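Mandelate racemase / muconate lactonizing enzyme, C-terminal domain protein (Labrenzia alexandrii, PDB 4E5T) binds magnesium and, as an apparent member of the enolase superfamily, probably abstracts the alpha proton of a carboxylate substrate. Local coordinates at residues G21-F26 and D391-F396; K247-A252 and L278-A283; C319-A324 and G348-L353. One frame throughout, in Å; residues are numbered along the deposited sequence.

Contact 1: residues G21-F26 and D391-F396; sequences GRYFIF and DLHLGF
His393 turns the edge of its imidazole toward the face of Tyr23; the ring centroids are 5.2 Å apart and the planes meet at 58°, a tilted edge-to-face pair. With CG anti to the backbone N (chi1 -170°), the histidine ring reaches the backbone of residues 21-23, while its CB sits off-centre over the tyrosine ring, 4.1 Å from the centroid, as a CH-pi contact. Two weak hydrogen bonds run in opposite directions between them. His393 N donates to Tyr23 OH (3.4 Å), and Tyr23 N to His393 ND1, long at 3.5 Å but nearly straight at 169°. Since NE2 is bonded to the carbonyl of Tyr318, the pattern fits a neutral ring that probably carries its proton on NE2. A CB on Gly21 would run into His393 CE1, so this backbone can lie against the imidazole only without a side chain. Arg22, extended from CG to NE, crosses Asp391 obliquely. Asp391 CB lies over one guanidinium face, 3.9 Å from Arg22 NE, and Asp391 OD2, 4.0 Å from Arg22 NH2, is well out of that plane, so the charged ends attract without an N-H directed at the oxygen. Arg22 NH1 adds a weak bond to Leu392 O (3.4 Å). The C-terminal loop is thereby laid against the start of strand 23-31, the middle strand of the antiparallel three-stranded sheet in the enolase-type N-terminal capping domain.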
loop_
_atom_site.group_PDB
_atom_site.type_symbol
_atom_site.label_atom_id
_atom_site.label_comp_id
_atom_site.label_asym_id
_atom_site.label_seq_id
_atom_site.Cartn_x
_atom_site.Cartn_y
_atom_site.Cartn_z
ATOM N N GLY A 21 -16.850 -35.141 19.620
ATOM C CA GLY A 21 -17.235 -35.694 18.333
ATOM C C GLY A 21 -17.522 -37.185 18.217
ATOM O O GLY A 21 -17.418 -37.942 19.181
ATOM N N ARG A 22 -17.874 -37.606 17.004
ATOM C CA ARG A 22 -18.478 -38.914 16.779
ATOM C C ARG A 22 -17.494 -40.079 16.747
ATOM O O ARG A 22 -17.862 -41.190 17.087
ATOM C CB ARG A 22 -19.294 -38.914 15.480
ATOM C CG ARG A 22 -20.484 -37.988 15.476
ATOM C CD ARG A 22 -21.330 -38.210 14.234
ATOM N NE ARG A 22 -22.727 -37.846 14.458
ATOM C CZ ARG A 22 -23.280 -36.705 14.061
ATOM N NH1 ARG A 22 -22.544 -35.808 13.407
ATOM N NH2 ARG A 22 -24.569 -36.466 14.317
ATOM N N TYR A 23 -16.260 -39.833 16.317
ATOM C CA TYR A 23 -15.275 -40.903 16.186
ATOM C C TYR A 23 -13.848 -40.354 16.191
ATOM O O TYR A 23 -13.641 -39.166 15.928
ATOM C CB TYR A 23 -15.531 -41.719 14.908
ATOM C CG TYR A 23 -15.442 -40.937 13.598
ATOM C CD1 TYR A 23 -14.213 -40.703 12.984
ATOM C CD2 TYR A 23 -16.585 -40.459 12.965
ATOM C CE1 TYR A 23 -14.129 -40.001 11.799
ATOM C CE2 TYR A 23 -16.508 -39.754 11.769
ATOM C CZ TYR A 23 -15.281 -39.526 11.187
ATOM O OH TYR A 23 -15.181 -38.828 9.996
ATOM N N PHE A 24 -12.875 -41.217 16.491
ATOM C CA PHE A 24 -11.460 -40.837 16.460
ATOM C C PHE A 24 -10.728 -41.726 15.484
ATOM O O PHE A 24 -11.105 -42.885 15.311
ATOM C CB PHE A 24 -10.805 -41.003 17.826
ATOM C CG PHE A 24 -11.571 -40.397 18.943
ATOM C CD1 PHE A 24 -12.206 -39.183 18.785
ATOM C CD2 PHE A 24 -11.673 -41.051 20.157
ATOM C CE1 PHE A 24 -12.935 -38.624 19.828
ATOM C CE2 PHE A 24 -12.387 -40.503 21.200
ATOM C CZ PHE A 24 -13.024 -39.289 21.042
ATOM N N ILE A 25 -9.678 -41.205 14.848
ATOM C CA ILE A 25 -8.873 -42.053 13.973
ATOM C C ILE A 25 -7.430 -42.192 14.470
ATOM O O ILE A 25 -6.651 -41.245 14.449
ATOM C CB ILE A 25 -8.875 -41.557 12.519
ATOM C CG1 ILE A 25 -10.305 -41.329 12.036
ATOM C CG2 ILE A 25 -8.142 -42.554 11.634
ATOM C CD1 ILE A 25 -10.414 -40.874 10.603
ATOM N N PHE A 26 -7.067 -43.382 14.907
ATOM C CA PHE A 26 -5.747 -43.575 15.487
ATOM C C PHE A 26 -4.844 -44.315 14.524
ATOM O O PHE A 26 -5.305 -45.107 13.699
ATOM C CB PHE A 26 -5.857 -44.345 16.806
ATOM C CG PHE A 26 -6.639 -43.622 17.873
ATOM C CD1 PHE A 26 -6.534 -42.254 18.021
ATOM C CD2 PHE A 26 -7.477 -44.312 18.723
ATOM C CE1 PHE A 26 -7.250 -41.589 19.005
ATOM C CE2 PHE A 26 -8.198 -43.651 19.707
ATOM C CZ PHE A 26 -8.077 -42.288 19.848
ATOM N N ASP A 391 -22.467 -41.311 9.831
ATOM C CA ASP A 391 -22.205 -39.879 9.682
ATOM C C ASP A 391 -20.724 -39.501 9.673
ATOM O O ASP A 391 -19.853 -40.329 9.930
ATOM C CB ASP A 391 -22.902 -39.096 10.801
ATOM C CG ASP A 391 -24.335 -38.747 10.468
ATOM O OD1 ASP A 391 -24.573 -38.174 9.376
ATOM O OD2 ASP A 391 -25.218 -39.045 11.304
ATOM N N LEU A 392 -20.451 -38.235 9.371
ATOM C CA LEU A 392 -19.105 -37.712 9.485
ATOM C C LEU A 392 -18.951 -37.160 10.889
ATOM O O LEU A 392 -19.937 -36.972 11.602
ATOM C CB LEU A 392 -18.824 -36.635 8.425
ATOM C CG LEU A 392 -18.811 -37.103 6.958
ATOM C CD1 LEU A 392 -18.554 -35.941 5.981
ATOM C CD2 LEU A 392 -17.817 -38.260 6.732
ATOM N N HIS A 393 -17.703 -36.923 11.278
ATOM C CA HIS A 393 -17.357 -36.427 12.599
ATOM C C HIS A 393 -18.159 -35.167 12.976
ATOM O O HIS A 393 -18.747 -35.084 14.063
ATOM C CB HIS A 393 -15.852 -36.157 12.625
ATOM C CG HIS A 393 -15.307 -35.874 13.988
ATOM N ND1 HIS A 393 -15.580 -36.670 15.080
ATOM C CD2 HIS A 393 -14.490 -34.890 14.434
ATOM C CE1 HIS A 393 -14.956 -36.186 16.139
ATOM N NE2 HIS A 393 -14.291 -35.104 15.775
ATOM N N LEU A 394 -18.211 -34.214 12.049
ATOM C CA LEU A 394 -18.761 -32.888 12.301
ATOM C C LEU A 394 -19.370 -32.333 11.013
ATOM O O LEU A 394 -18.919 -32.679 9.924
ATOM C CB LEU A 394 -17.639 -31.977 12.767
ATOM C CG LEU A 394 -17.829 -31.127 14.015
ATOM C CD1 LEU A 394 -16.586 -30.279 14.225
ATOM C CD2 LEU A 394 -19.090 -30.256 13.929
ATOM N N GLY A 395 -20.385 -31.478 11.118
ATOM C CA GLY A 395 -21.103 -31.032 9.931
ATOM C C GLY A 395 -21.817 -29.704 10.076
ATOM O O GLY A 395 -22.052 -29.242 11.190
ATOM N N PHE A 396 -22.160 -29.099 8.938
ATOM C CA PHE A 396 -22.853 -27.806 8.882
ATOM C C PHE A 396 -24.377 -27.973 8.923
ATOM O O PHE A 396 -24.891 -29.088 8.779
ATOM C CB PHE A 396 -22.517 -27.090 7.567
ATOM C CG PHE A 396 -21.189 -26.368 7.549
ATOM C CD1 PHE A 396 -21.061 -25.100 8.103
ATOM C CD2 PHE A 396 -20.086 -26.930 6.908
ATOM C CE1 PHE A 396 -19.845 -24.423 8.056
ATOM C CE2 PHE A 396 -18.861 -26.262 6.858
ATOM C CZ PHE A 396 -18.739 -25.013 7.435
#

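Contact 2: residues K247-A252 and L278-A283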
loop_
_atom_site.group_PDB
_atom_site.type_symbol
_atom_site.label_atom_id
_atom_site.label_comp_id
_atom_site.label_asym_id
_atom_site.label_seq_id
_atom_site.Cartn_x
_atom_site.Cartn_y
_atom_site.Cartn_z
ATOM N N LYS A 247 -10.182 -16.613 2.830
ATOM C CA LYS A 247 -9.499 -15.320 2.682
ATOM C C LYS A 247 -9.075 -14.711 4.022
ATOM O O LYS A 247 -9.848 -13.984 4.624
ATOM C CB LYS A 247 -10.389 -14.290 1.948
ATOM C CG LYS A 247 -10.673 -14.526 0.443
ATOM C CD LYS A 247 -9.409 -14.730 -0.392
ATOM C CE LYS A 247 -9.694 -14.634 -1.885
ATOM N NZ LYS A 247 -10.130 -13.248 -2.275
ATOM N N PRO A 248 -7.843 -14.990 4.489
ATOM C CA PRO A 248 -7.363 -14.295 5.692
ATOM C C PRO A 248 -7.340 -12.769 5.543
ATOM O O PRO A 248 -7.480 -12.072 6.552
ATOM C CB PRO A 248 -5.937 -14.837 5.874
ATOM C CG PRO A 248 -5.963 -16.177 5.259
ATOM C CD PRO A 248 -6.949 -16.096 4.102
ATOM N N GLU A 249 -7.170 -12.260 4.321
ATOM C CA GLU A 249 -7.141 -10.811 4.092
ATOM C C GLU A 249 -8.403 -10.141 4.637
ATOM O O GLU A 249 -8.350 -9.044 5.192
ATOM C CB GLU A 249 -6.985 -10.479 2.598
ATOM C CG GLU A 249 -5.601 -10.700 2.012
ATOM C CD GLU A 249 -5.421 -12.104 1.447
ATOM O OE1 GLU A 249 -6.302 -12.962 1.700
ATOM O OE2 GLU A 249 -4.400 -12.345 0.752
ATOM N N ASP A 250 -9.532 -10.827 4.475
ATOM C CA ASP A 250 -10.822 -10.328 4.919
ATOM C C ASP A 250 -10.957 -10.430 6.416
ATOM O O ASP A 250 -11.629 -9.627 7.035
ATOM C CB ASP A 250 -11.959 -11.127 4.287
ATOM C CG ASP A 250 -12.213 -10.750 2.843
ATOM O OD1 ASP A 250 -11.859 -9.623 2.430
ATOM O OD2 ASP A 250 -12.783 -11.597 2.127
ATOM N N MET A 251 -10.345 -11.444 7.002
ATOM C CA MET A 251 -10.500 -11.651 8.428
ATOM C C MET A 251 -9.782 -10.505 9.105
ATOM O O MET A 251 -10.203 -10.038 10.169
ATOM C CB MET A 251 -9.923 -13.001 8.858
ATOM C CG MET A 251 -10.249 -13.404 10.300
ATOM S SD MET A 251 -9.770 -15.107 10.748
ATOM C CE MET A 251 -11.275 -16.028 10.414
ATOM N N ALA A 252 -8.720 -10.028 8.459
ATOM C CA ALA A 252 -7.893 -8.995 9.049
ATOM C C ALA A 252 -8.676 -7.684 9.214
ATOM O O ALA A 252 -8.353 -6.849 10.065
ATOM C CB ALA A 252 -6.665 -8.797 8.239
ATOM N N LEU A 278 -0.764 -14.788 9.793
ATOM C CA LEU A 278 0.109 -13.936 10.582
ATOM C C LEU A 278 0.403 -12.621 9.888
ATOM O O LEU A 278 0.215 -11.560 10.472
ATOM C CB LEU A 278 1.405 -14.667 10.902
ATOM C CG LEU A 278 1.144 -15.820 11.859
ATOM C CD1 LEU A 278 2.425 -16.621 12.120
ATOM C CD2 LEU A 278 0.519 -15.274 13.139
ATOM N N GLU A 279 0.843 -12.695 8.637
ATOM C CA GLU A 279 1.292 -11.506 7.934
ATOM C C GLU A 279 0.169 -10.521 7.620
ATOM O O GLU A 279 0.366 -9.296 7.714
ATOM C CB GLU A 279 2.089 -11.880 6.698
ATOM C CG GLU A 279 3.499 -12.275 7.053
ATOM C CD GLU A 279 4.160 -13.134 6.008
ATOM O OE1 GLU A 279 3.572 -13.311 4.914
ATOM O OE2 GLU A 279 5.265 -13.639 6.301
ATOM N N THR A 280 -1.008 -11.047 7.283
ATOM C CA THR A 280 -2.133 -10.173 6.984
ATOM C C THR A 280 -2.697 -9.599 8.251
ATOM O O THR A 280 -3.465 -8.648 8.200
ATOM C CB THR A 280 -3.287 -10.886 6.246
ATOM O OG1 THR A 280 -3.782 -11.944 7.062
ATOM C CG2 THR A 280 -2.834 -11.450 4.908
ATOM N N GLY A 281 -2.322 -10.179 9.389
ATOM C CA GLY A 281 -2.908 -9.807 10.667
ATOM C C GLY A 281 -4.348 -10.282 10.790
ATOM O O GLY A 281 -5.207 -9.549 11.271
ATOM N N ALA A 282 -4.623 -11.505 10.342
ATOM C CA ALA A 282 -5.969 -12.083 10.433
ATOM C C ALA A 282 -6.295 -12.606 11.831
ATOM O O ALA A 282 -7.448 -12.644 12.224
ATOM C CB ALA A 282 -6.142 -13.188 9.420
ATOM N N ALA A 283 -5.276 -13.022 12.574
ATOM C CA ALA A 283 -5.467 -13.443 13.947
ATOM C C ALA A 283 -4.200 -13.194 14.750
ATOM O O ALA A 283 -3.114 -13.132 14.182
ATOM C CB ALA A 283 -5.843 -14.890 14.000
#
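Two neighbouring outer helices of the enolase-type TIM barrel meet here, helix 248-257 by its first turn and helix 270-280 by its C-terminal end. That end closes in a Schellman motif, with Gly281 at positive phi (71°), and the chain then turns so that Ala282 packs against the other helix. In the close-packed part, Ala282 CB touches both Pro248 CB (3.9 Å) and Met251 CB (3.8 Å), from directions about a right angle apart. The CA atoms of Ala252 and Ala282 approach to 3.9 Å, consistent with the small side chains on both sides, and Ala252 CB lies 3.2 Å from Thr280 O. Thr280 OG1 rests 3.8 Å from Pro248 CB while bonding back to Arg276 O in its own helix. Met251, CG anti to its backbone N, leads off toward Val262 and Thr264 of barrel strand 262-264. The looser side belongs to Glu249, whose CG meets only the methyl CG2 of Thr280, at 4.1 Å; its carboxylate turns to a second subunit, where OE1 forms a long, weak ion pair with Arg276. No hydrogen bond spans the two segments; the Ala252 CA-H makes a bent contact with Gly281 O, 3.5 Å from CA with 134° at the hydrogen.

Contact 3: residues C319-A324 and G348-L353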
loop_
_atom_site.group_PDB
_atom_site.type_symbol
_atom_site.label_atom_id
_atom_site.label_comp_id
_atom_site.label_asym_id
_atom_site.label_seq_id
_atom_site.Cartn_x
_atom_site.Cartn_y
_atom_site.Cartn_z
ATOM N N CYS A 319 -11.470 -33.762 19.129
ATOM C CA CYS A 319 -11.217 -35.109 18.629
ATOM C C CYS A 319 -10.714 -35.954 19.787
ATOM O O CYS A 319 -11.137 -35.757 20.915
ATOM C CB CYS A 319 -10.199 -35.101 17.483
ATOM S SG CYS A 319 -8.861 -33.883 17.608
ATOM N N GLY A 320 -9.797 -36.873 19.523
ATOM C CA GLY A 320 -9.387 -37.818 20.546
ATOM C C GLY A 320 -8.269 -37.390 21.484
ATOM O O GLY A 320 -7.774 -36.269 21.427
ATOM N N PRO A 321 -7.858 -38.304 22.365
ATOM C CA PRO A 321 -6.745 -38.034 23.273
ATOM C C PRO A 321 -5.370 -37.946 22.617
ATOM O O PRO A 321 -4.551 -37.208 23.143
ATOM C CB PRO A 321 -6.804 -39.197 24.271
ATOM C CG PRO A 321 -7.579 -40.246 23.579
ATOM C CD PRO A 321 -8.562 -39.548 22.703
ATOM N N LEU A 322 -5.093 -38.653 21.528
ATOM C CA LEU A 322 -3.755 -38.505 20.920
ATOM C C LEU A 322 -3.461 -37.108 20.319
ATOM O O LEU A 322 -2.346 -36.592 20.449
ATOM C CB LEU A 322 -3.460 -39.605 19.905
ATOM C CG LEU A 322 -2.687 -40.817 20.399
ATOM C CD1 LEU A 322 -3.354 -41.479 21.584
ATOM C CD2 LEU A 322 -2.642 -41.789 19.267
ATOM N N VAL A 323 -4.449 -36.490 19.678
ATOM C CA VAL A 323 -4.285 -35.095 19.304
ATOM C C VAL A 323 -4.041 -34.252 20.555
ATOM O O VAL A 323 -3.204 -33.359 20.545
ATOM C CB VAL A 323 -5.450 -34.561 18.424
ATOM C CG1 VAL A 323 -5.403 -33.057 18.280
ATOM C CG2 VAL A 323 -5.383 -35.185 17.049
ATOM N N ALA A 324 -4.729 -34.567 21.646
ATOM C CA ALA A 324 -4.475 -33.865 22.903
ATOM C C ALA A 324 -3.013 -33.988 23.332
ATOM O O ALA A 324 -2.418 -33.022 23.799
ATOM C CB ALA A 324 -5.390 -34.370 23.991
ATOM N N GLY A 348 -13.329 -39.829 31.684
ATOM C CA GLY A 348 -14.191 -40.688 30.886
ATOM C C GLY A 348 -13.448 -41.445 29.809
ATOM O O GLY A 348 -12.360 -41.975 30.048
ATOM N N PHE A 349 -14.007 -41.462 28.603
ATOM C CA PHE A 349 -13.409 -42.239 27.526
ATOM C C PHE A 349 -12.007 -41.747 27.167
ATOM O O PHE A 349 -11.189 -42.504 26.641
ATOM C CB PHE A 349 -14.319 -42.260 26.305
ATOM C CG PHE A 349 -14.044 -43.400 25.367
ATOM C CD1 PHE A 349 -14.037 -44.699 25.833
ATOM C CD2 PHE A 349 -13.789 -43.169 24.009
ATOM C CE1 PHE A 349 -13.790 -45.760 24.974
ATOM C CE2 PHE A 349 -13.544 -44.223 23.140
ATOM C CZ PHE A 349 -13.542 -45.528 23.629
ATOM N N PHE A 350 -11.720 -40.491 27.488
ATOM C CA PHE A 350 -10.396 -39.937 27.232
ATOM C C PHE A 350 -9.301 -40.552 28.097
ATOM O O PHE A 350 -8.123 -40.482 27.764
ATOM C CB PHE A 350 -10.418 -38.410 27.348
ATOM C CG PHE A 350 -11.015 -37.745 26.157
ATOM C CD1 PHE A 350 -12.390 -37.694 25.995
ATOM C CD2 PHE A 350 -10.206 -37.225 25.164
ATOM C CE1 PHE A 350 -12.945 -37.114 24.881
ATOM C CE2 PHE A 350 -10.759 -36.640 24.047
ATOM C CZ PHE A 350 -12.134 -36.585 23.910
ATOM N N ALA A 351 -9.692 -41.164 29.206
ATOM C CA ALA A 351 -8.720 -41.795 30.080
ATOM C C ALA A 351 -8.666 -43.276 29.773
ATOM O O ALA A 351 -7.618 -43.893 29.870
ATOM C CB ALA A 351 -9.066 -41.550 31.538
ATOM N N GLU A 352 -9.798 -43.851 29.394
ATOM C CA GLU A 352 -9.845 -45.286 29.137
ATOM C C GLU A 352 -8.976 -45.626 27.917
ATOM O O GLU A 352 -8.274 -46.638 27.916
ATOM C CB GLU A 352 -11.303 -45.757 28.982
ATOM C CG GLU A 352 -11.513 -47.264 28.857
ATOM C CD GLU A 352 -12.988 -47.614 28.645
ATOM O OE1 GLU A 352 -13.829 -46.705 28.848
ATOM O OE2 GLU A 352 -13.305 -48.778 28.271
ATOM N N LEU A 353 -9.005 -44.756 26.903
ATOM C CA LEU A 353 -8.172 -44.910 25.696
ATOM C C LEU A 353 -6.656 -44.804 25.949
ATOM O O LEU A 353 -5.848 -45.288 25.166
ATOM C CB LEU A 353 -8.604 -43.934 24.580
ATOM C CG LEU A 353 -9.837 -44.335 23.757
ATOM C CD1 LEU A 353 -10.295 -43.188 22.873
ATOM C CD2 LEU A 353 -9.604 -45.589 22.921
#
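Both segments enter a helix through a glycine N-cap, Gly320 before helix 321-332 and Gly348 before the short helix 349-352, and the backbones come nearest where Pro321 CA and Phe350 CA are 5.7 Å apart. Gly348, at phi 56°, offers its carbonyl O to two donors, Ala351 N at 2.9 Å and Glu352 N at 3.2 Å, which fixes the first turn that carries Phe350. With CG anti to the carbonyl carbon (chi1 -77°), the Phe350 ring extends beside Pro321 until its rim meets the backbone ahead of the other helix. Cys319 O lies in the plane of the ring at that edge, 3.3 Å from Phe350 CZ, where the slightly positive ring hydrogens would probably suit a carbonyl oxygen. This is the C-terminal part of the enolase-type barrel, where the loop after strand 312-313 leads into helix 321-332. From the capping domain, Glu40 accepts bonds from Gly320 N and Val323 N, so the helix start would probably stabilise its negative charge. Pro321 sets its ring against Phe350, CD 3.8 Å from Phe350 CD2. An alanine in place of this phenylalanine would probably loosen the hold on Pro321 and leave the Cys319 carbonyl without its aromatic edge. Leu353 crosses Pro321 at about a right angle, CB to the proline CG at 4.0 Å, while Leu353 CG rests over one face of the Phe349 ring, toward its rim.

Contacts 1 and 3 touch, their centres 14 Å apart. Phe24 and Phe26 of the capping domain, beyond the part of strand 23-31 that meets the C-terminal loop, lie on contact 3: Phe24 CD1 is 3.4 Å from Gly320 N, and Phe26 CE2 3.8 Å from Leu353 CD1. The bond of His393 to Tyr318, the residue just before 319-324, ties them again. Contact 2 stands apart, its centre 28 Å from that of contact 1 and 32 Å from that of contact 3. The magnesium bound by Glu240 and Glu266 is about 11 Å from the side chains of His393, Met251 and Cys319, one in each contact; at this distance they lie around the site and not among its ligands.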